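Local coordinates for putative ATP-dependent endonuclease of the OLD family (Thermus scotoductus, PDB 6P74), which degrades linear or supercoiled double-stranded DNA from 5' to 3' with divalent metal ions and also hydrolyses ATP in a DNA-stimulated reaction, at residues A[21-26]-A[293-298]; A[258-263]-A[273-278]. All coordinates share one frame; numbering follows the deposited sequence.

In the fold
Both contacts pack helices against the mixed, mainly parallel sheet of the P-loop ATPase domain, and they lie about 11 Å apart, centre to centre. Contact 2 is nested within the chain loop that contact 1 closes: strand 23-27 comes first, then, beyond the dimerization domain, helix 246-266, strand 272-276 and helix 284-299. Contact 1 joins the N-terminal and C-terminal portions of the ATPase domain, whereas contact 2 lies within the C-terminal one; on the sheet, strand 304-308 separates strands 23-27 and 272-276. The two helices also meet directly, Met297 CE lying 3.4 Å from Phe260 CD1 and Leu294 CD2 3.9 Å from the same atom, which makes the contacts neighbouring parts of one apolar layer.

Contact 1: residues A[21-26]-A[293-298]; sequences GPLTAI and LLCEMA
Pro22 and Ala298 bring the two backbones to their closest approach, with 5.5 Å between their CA atoms, where the residue just before strand 23-27 meets the last turn of helix 284-299. The methyl group of Ala298 points at the strand and rests on the backbone of Pro22, its CB 3.8 Å from Pro22 O. The proline ring lies farther off, Pro22 CB being 4.5 Å from Ala298 CB. Leu23 reaches across with both branches. Its CG stands anti to the backbone N (chi1 -160°), and the fork that follows sends CD2 to the sulfur of Cys295, 3.7 Å from SG, while CD1 lies 4.2 Å from Ala298 CB. One leucine thus touches residues three apart on the helix. Thr24 OG1 donates a 2.9 Å hydrogen bond to Gly21 O, tying the turn that leads into the strand; Gln304 is a second partner of that carbonyl. Arg319 packs against both Leu23 and Cys295, and Ile305 of the adjacent strand touches Leu23. Van der Waals packing of apolar side chains, and of the Ala298 methyl on the Pro22 carbonyl, without polar pairing between the segments, seats the helix on the central ABC-type ATPase sheet, joining the domain's N-terminal and C-terminal parts.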
ATOM      1  N   GLY A  21      -0.685  -5.898 -24.939  1.00 60.03           N
ATOM      2  CA  GLY A  21       0.092  -5.745 -26.145  1.00 63.19           C
ATOM      3  C   GLY A  21       1.424  -5.063 -25.901  1.00 71.18           C
ATOM      4  O   GLY A  21       1.774  -4.703 -24.768  1.00 71.23           O
ATOM      5  N   PRO A  22       2.187  -4.857 -26.977  1.00 75.79           N
ATOM      6  CA  PRO A  22       3.565  -4.357 -26.807  1.00 71.48           C
ATOM      7  C   PRO A  22       3.599  -3.029 -26.085  1.00 74.36           C
ATOM      8  O   PRO A  22       4.523  -2.749 -25.309  1.00 72.47           O
ATOM      9  CB  PRO A  22       4.082  -4.234 -28.252  1.00 70.72           C
ATOM     10  CG  PRO A  22       3.103  -4.993 -29.105  1.00 78.23           C
ATOM     11  CD  PRO A  22       1.776  -4.911 -28.391  1.00 74.02           C
ATOM     12  N   LEU A  23       2.597  -2.196 -26.336  1.00 68.42           N
ATOM     13  CA  LEU A  23       2.323  -1.020 -25.535  1.00 68.81           C
ATOM     14  C   LEU A  23       0.898  -1.173 -25.035  1.00 71.22           C
ATOM     15  O   LEU A  23      -0.020  -1.363 -25.841  1.00 70.43           O
ATOM     16  CB  LEU A  23       2.474   0.253 -26.362  1.00 76.10           C
ATOM     17  CG  LEU A  23       2.695   1.555 -25.618  1.00 82.77           C
ATOM     18  CD1 LEU A  23       4.024   1.486 -24.911  1.00 88.66           C
ATOM     19  CD2 LEU A  23       2.686   2.688 -26.611  1.00 86.90           C
ATOM     20  N   THR A  24       0.718  -1.126 -23.714  1.00 67.97           N
ATOM     21  CA  THR A  24      -0.603  -1.204 -23.102  1.00 64.71           C
ATOM     22  C   THR A  24      -0.763   0.031 -22.225  1.00 67.22           C
ATOM     23  O   THR A  24      -0.033   0.195 -21.242  1.00 69.52           O
ATOM     24  CB  THR A  24      -0.779  -2.495 -22.304  1.00 65.10           C
ATOM     25  OG1 THR A  24      -0.365  -3.625 -23.095  1.00 69.43           O
ATOM     26  CG2 THR A  24      -2.223  -2.670 -21.923  1.00 61.88           C
ATOM     27  N   ALA A  25      -1.703   0.915 -22.596  1.00 62.32           N
ATOM     28  CA  ALA A  25      -1.927   2.184 -21.911  1.00 63.33           C
ATOM     29  C   ALA A  25      -3.253   2.065 -21.182  1.00 69.43           C
ATOM     30  O   ALA A  25      -4.310   1.960 -21.818  1.00 68.83           O
ATOM     31  CB  ALA A  25      -1.951   3.362 -22.886  1.00 61.82           C
ATOM     32  N   ILE A  26      -3.199   2.091 -19.857  1.00 66.61           N
ATOM     33  CA  ILE A  26      -4.351   1.814 -19.012  1.00 65.67           C
ATOM     34  C   ILE A  26      -4.824   3.126 -18.404  1.00 72.45           C
ATOM     35  O   ILE A  26      -4.069   3.782 -17.678  1.00 79.03           O
ATOM     36  CB  ILE A  26      -4.001   0.797 -17.923  1.00 64.50           C
ATOM     37  CG1 ILE A  26      -3.340  -0.441 -18.563  1.00 64.05           C
ATOM     38  CG2 ILE A  26      -5.219   0.496 -17.099  1.00 63.77           C
ATOM     39  CD1 ILE A  26      -3.139  -1.607 -17.605  1.00 63.06           C
ATOM     40  N   LEU A 293       9.995   7.823 -26.881  1.00 71.33           N
ATOM     41  CA  LEU A 293      11.037   6.843 -26.622  1.00 74.75           C
ATOM     42  C   LEU A 293      10.439   5.478 -26.308  1.00 71.13           C
ATOM     43  O   LEU A 293      10.913   4.456 -26.820  1.00 71.48           O
ATOM     44  CB  LEU A 293      11.909   7.344 -25.475  1.00 79.26           C
ATOM     45  CG  LEU A 293      13.163   6.633 -25.024  1.00 84.81           C
ATOM     46  CD1 LEU A 293      13.820   7.534 -24.019  1.00 91.67           C
ATOM     47  CD2 LEU A 293      12.787   5.344 -24.375  1.00 87.70           C
ATOM     48  N   LEU A 294       9.402   5.443 -25.472  1.00 68.15           N
ATOM     49  CA  LEU A 294       8.771   4.177 -25.141  1.00 69.91           C
ATOM     50  C   LEU A 294       8.126   3.555 -26.372  1.00 73.44           C
ATOM     51  O   LEU A 294       8.226   2.338 -26.580  1.00 74.79           O
ATOM     52  CB  LEU A 294       7.754   4.382 -24.018  1.00 68.11           C
ATOM     53  CG  LEU A 294       8.420   4.737 -22.684  1.00 69.92           C
ATOM     54  CD1 LEU A 294       7.406   5.219 -21.664  1.00 61.43           C
ATOM     55  CD2 LEU A 294       9.215   3.553 -22.125  1.00 68.67           C
ATOM     56  N   CYS A 295       7.514   4.381 -27.228  1.00 67.10           N
ATOM     57  CA  CYS A 295       6.885   3.853 -28.434  1.00 68.13           C
ATOM     58  C   CYS A 295       7.913   3.295 -29.410  1.00 71.99           C
ATOM     59  O   CYS A 295       7.657   2.281 -30.069  1.00 77.02           O
ATOM     60  CB  CYS A 295       6.053   4.929 -29.124  1.00 75.50           C
ATOM     61  SG  CYS A 295       4.557   5.403 -28.264  1.00 75.82           S
ATOM     62  N   GLU A 296       9.065   3.955 -29.563  1.00 75.18           N
ATOM     63  CA  GLU A 296      10.062   3.393 -30.468  1.00 78.62           C
ATOM     64  C   GLU A 296      10.534   2.026 -29.971  1.00 80.49           C
ATOM     65  O   GLU A 296      10.661   1.080 -30.757  1.00 82.95           O
ATOM     66  CB  GLU A 296      11.241   4.349 -30.653  1.00 84.44           C
ATOM     67  CG  GLU A 296      12.188   3.888 -31.777  1.00 96.39           C
ATOM     68  CD  GLU A 296      13.510   4.656 -31.847  1.00104.71           C
ATOM     69  OE1 GLU A 296      13.593   5.771 -31.294  1.00104.34           O
ATOM     70  OE2 GLU A 296      14.473   4.139 -32.463  1.00111.06           O
ATOM     71  N   MET A 297      10.746   1.884 -28.660  1.00 77.84           N
ATOM     72  CA  MET A 297      11.246   0.616 -28.135  1.00 79.10           C
ATOM     73  C   MET A 297      10.196  -0.483 -28.235  1.00 76.93           C
ATOM     74  O   MET A 297      10.526  -1.644 -28.515  1.00 74.32           O
ATOM     75  CB  MET A 297      11.696   0.789 -26.692  1.00 82.73           C
ATOM     76  CG  MET A 297      12.647   1.941 -26.501  1.00 90.43           C
ATOM     77  SD  MET A 297      13.798   1.652 -25.156  1.00 94.21           S
ATOM     78  CE  MET A 297      12.713   1.546 -23.748  1.00 86.27           C
ATOM     79  N   ALA A 298       8.929  -0.143 -27.993  1.00 74.76           N
ATOM     80  CA  ALA A 298       7.868  -1.128 -28.148  1.00 77.06           C
ATOM     81  C   ALA A 298       7.703  -1.541 -29.608  1.00 78.58           C
ATOM     82  O   ALA A 298       7.567  -2.732 -29.908  1.00 82.70           O
ATOM     83  CB  ALA A 298       6.557  -0.577 -27.597  1.00 73.81           C
TER

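Contact 2: residues A[258-263]-A[273-278]; sequences GIFEAF and VIIEEP
Phe260 CZ, the far end of the ring, makes the contact between segments 258-263 and 273-278, meeting one methyl from each of two residues. Val273 CG1 lies in the plane of the ring at its edge, 3.9 Å from CZ. Ile275 CD1 approaches the same carbon obliquely at 4.1 Å, with its side chain coming from the direction opposite to that of the phenylalanine. The backbones stay well apart, 10.8 Å between the CA atoms of Phe260 and Val273, and the gap is bridged jointly, the phenylalanine ring reaching from the helix and the valine branch meeting it from the strand. CG1 of Val273 is anti to the backbone N, a setting that presents this methyl to the ring edge. Farther out, Phe290 packs edge-to-face with Phe260, while Leu138 of the neighbouring strand touches both Phe260 and Ile275. Backbone hydrogen bonds to Gln304 and Ile306 fix Val273 within the sheet. On the helix, Ile259 and Ala262 pack instead on Ile196 and Thr195 of the second subunit. The contact between the segments is wholly apolar and buried, consistent with dispersion and water exclusion seating this helix on the ATPase sheet beside the dimer interface.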
ATOM      1  N   GLY A 258      16.480   9.265 -18.720  1.00 65.13           N
ATOM      2  CA  GLY A 258      17.831   9.035 -19.201  1.00 62.92           C
ATOM      3  C   GLY A 258      18.202   7.563 -19.201  1.00 69.23           C
ATOM      4  O   GLY A 258      18.907   7.090 -20.101  1.00 65.48           O
ATOM      5  N   ILE A 259      17.734   6.811 -18.194  1.00 67.57           N
ATOM      6  CA  ILE A 259      18.021   5.377 -18.172  1.00 67.03           C
ATOM      7  C   ILE A 259      17.383   4.700 -19.375  1.00 63.95           C
ATOM      8  O   ILE A 259      18.020   3.901 -20.070  1.00 66.18           O
ATOM      9  CB  ILE A 259      17.560   4.735 -16.847  1.00 70.44           C
ATOM     10  CG1 ILE A 259      18.518   5.090 -15.705  1.00 67.31           C
ATOM     11  CG2 ILE A 259      17.518   3.207 -16.966  1.00 70.14           C
ATOM     12  CD1 ILE A 259      17.846   5.027 -14.367  1.00 65.79           C
ATOM     13  N   PHE A 260      16.129   5.039 -19.667  1.00 62.02           N
ATOM     14  CA  PHE A 260      15.467   4.424 -20.811  1.00 67.87           C
ATOM     15  C   PHE A 260      16.099   4.837 -22.127  1.00 70.55           C
ATOM     16  O   PHE A 260      16.129   4.047 -23.076  1.00 79.34           O
ATOM     17  CB  PHE A 260      13.986   4.766 -20.797  1.00 66.97           C
ATOM     18  CG  PHE A 260      13.179   3.836 -19.949  1.00 73.66           C
ATOM     19  CD1 PHE A 260      12.657   2.666 -20.487  1.00 73.18           C
ATOM     20  CD2 PHE A 260      12.950   4.119 -18.612  1.00 67.77           C
ATOM     21  CE1 PHE A 260      11.911   1.802 -19.708  1.00 77.21           C
ATOM     22  CE2 PHE A 260      12.205   3.258 -17.833  1.00 69.62           C
ATOM     23  CZ  PHE A 260      11.690   2.098 -18.380  1.00 74.77           C
ATOM     24  N   GLU A 261      16.607   6.063 -22.206  1.00 70.60           N
ATOM     25  CA  GLU A 261      17.341   6.468 -23.394  1.00 70.86           C
ATOM     26  C   GLU A 261      18.638   5.682 -23.539  1.00 76.64           C
ATOM     27  O   GLU A 261      19.051   5.382 -24.667  1.00 82.85           O
ATOM     28  CB  GLU A 261      17.590   7.978 -23.354  1.00 71.28           C
ATOM     29  CG  GLU A 261      18.503   8.536 -24.455  1.00 77.30           C
ATOM     30  CD  GLU A 261      17.971   8.344 -25.880  1.00 81.35           C
ATOM     31  OE1 GLU A 261      16.771   8.045 -26.030  1.00 83.94           O
ATOM     32  OE2 GLU A 261      18.767   8.489 -26.849  1.00 92.73           O
ATOM     33  N   ALA A 262      19.292   5.315 -22.428  1.00 66.59           N
ATOM     34  CA  ALA A 262      20.476   4.471 -22.566  1.00 70.10           C
ATOM     35  C   ALA A 262      20.096   3.072 -23.063  1.00 73.81           C
ATOM     36  O   ALA A 262      20.777   2.511 -23.928  1.00 80.74           O
ATOM     37  CB  ALA A 262      21.236   4.398 -21.244  1.00 71.02           C
ATOM     38  N   PHE A 263      18.995   2.505 -22.552  1.00 72.67           N
ATOM     39  CA  PHE A 263      18.510   1.220 -23.059  1.00 74.80           C
ATOM     40  C   PHE A 263      18.343   1.242 -24.568  1.00 79.88           C
ATOM     41  O   PHE A 263      18.761   0.316 -25.267  1.00 82.39           O
ATOM     42  CB  PHE A 263      17.178   0.861 -22.413  1.00 74.36           C
ATOM     43  CG  PHE A 263      17.303   0.169 -21.089  1.00 83.92           C
ATOM     44  CD1 PHE A 263      18.150  -0.903 -20.927  1.00 88.75           C
ATOM     45  CD2 PHE A 263      16.544   0.581 -20.008  1.00 87.15           C
ATOM     46  CE1 PHE A 263      18.247  -1.541 -19.705  1.00 89.84           C
ATOM     47  CE2 PHE A 263      16.649  -0.047 -18.786  1.00 83.31           C
ATOM     48  CZ  PHE A 263      17.497  -1.104 -18.635  1.00 81.26           C
ATOM     49  N   VAL A 273       8.148  -4.176 -18.961  1.00 68.80           N
ATOM     50  CA  VAL A 273       8.268  -3.104 -17.981  1.00 71.75           C
ATOM     51  C   VAL A 273       6.870  -2.594 -17.676  1.00 63.05           C
ATOM     52  O   VAL A 273       6.084  -2.336 -18.588  1.00 70.18           O
ATOM     53  CB  VAL A 273       9.148  -1.949 -18.498  1.00 71.74           C
ATOM     54  CG1 VAL A 273       9.328  -0.902 -17.420  1.00 69.01           C
ATOM     55  CG2 VAL A 273      10.485  -2.468 -18.997  1.00 69.05           C
ATOM     56  N   ILE A 274       6.567  -2.447 -16.403  1.00 66.27           N
ATOM     57  CA  ILE A 274       5.307  -1.894 -15.951  1.00 67.17           C
ATOM     58  C   ILE A 274       5.614  -0.564 -15.290  1.00 71.65           C
ATOM     59  O   ILE A 274       6.531  -0.482 -14.463  1.00 71.12           O
ATOM     60  CB  ILE A 274       4.604  -2.858 -14.988  1.00 72.19           C
ATOM     61  CG1 ILE A 274       4.171  -4.112 -15.757  1.00 80.58           C
ATOM     62  CG2 ILE A 274       3.451  -2.165 -14.296  1.00 73.65           C
ATOM     63  CD1 ILE A 274       3.468  -5.138 -14.906  1.00 91.82           C
ATOM     64  N   ILE A 275       4.888   0.483 -15.673  1.00 69.56           N
ATOM     65  CA  ILE A 275       5.135   1.805 -15.106  1.00 59.24           C
ATOM     66  C   ILE A 275       3.838   2.368 -14.571  1.00 62.14           C
ATOM     67  O   ILE A 275       2.819   2.407 -15.272  1.00 67.26           O
ATOM     68  CB  ILE A 275       5.781   2.765 -16.114  1.00 62.05           C
ATOM     69  CG1 ILE A 275       7.044   2.132 -16.674  1.00 56.80           C
ATOM     70  CG2 ILE A 275       6.167   4.072 -15.416  1.00 62.61           C
ATOM     71  CD1 ILE A 275       7.704   2.925 -17.754  1.00 61.67           C
ATOM     72  N   GLU A 276       3.870   2.745 -13.307  1.00 68.48           N
ATOM     73  CA  GLU A 276       2.797   3.486 -12.666  1.00 72.80           C
ATOM     74  C   GLU A 276       3.009   4.965 -12.986  1.00 76.14           C
ATOM     75  O   GLU A 276       3.948   5.578 -12.469  1.00 71.61           O
ATOM     76  CB  GLU A 276       2.860   3.211 -11.171  1.00 71.45           C
ATOM     77  CG  GLU A 276       1.611   3.391 -10.402  1.00 89.21           C
ATOM     78  CD  GLU A 276       1.853   3.137  -8.924  1.00104.92           C
ATOM     79  OE1 GLU A 276       1.080   2.360  -8.324  1.00112.80           O
ATOM     80  OE2 GLU A 276       2.834   3.705  -8.376  1.00107.04           O
ATOM     81  N   GLU A 277       2.175   5.531 -13.893  1.00 68.88           N
ATOM     82  CA  GLU A 277       2.187   6.956 -14.235  1.00 66.64           C
ATOM     83  C   GLU A 277       3.456   7.532 -14.851  1.00 65.95           C
ATOM     84  O   GLU A 277       4.013   8.510 -14.341  1.00 63.31           O
ATOM     85  CB  GLU A 277       1.825   7.802 -13.020  1.00 64.59           C
ATOM     86  CG  GLU A 277       0.388   8.143 -12.990  1.00 80.53           C
ATOM     87  CD  GLU A 277      -0.354   7.345 -11.973  1.00 92.81           C
ATOM     88  OE1 GLU A 277      -0.081   7.569 -10.773  1.00 97.45           O
ATOM     89  OE2 GLU A 277      -1.198   6.506 -12.379  1.00 96.85           O
ATOM     90  N   PRO A 278       3.930   6.974 -15.962  1.00 60.10           N
ATOM     91  CA  PRO A 278       5.181   7.467 -16.544  1.00 54.57           C
ATOM     92  C   PRO A 278       5.357   8.963 -16.620  1.00 62.52           C
ATOM     93  O   PRO A 278       6.493   9.434 -16.763  1.00 59.06           O
ATOM     94  CB  PRO A 278       5.201   6.837 -17.936  1.00 53.22           C
ATOM     95  CG  PRO A 278       3.738   6.556 -18.257  1.00 54.58           C
ATOM     96  CD  PRO A 278       3.062   6.300 -16.971  1.00 62.26           C
TER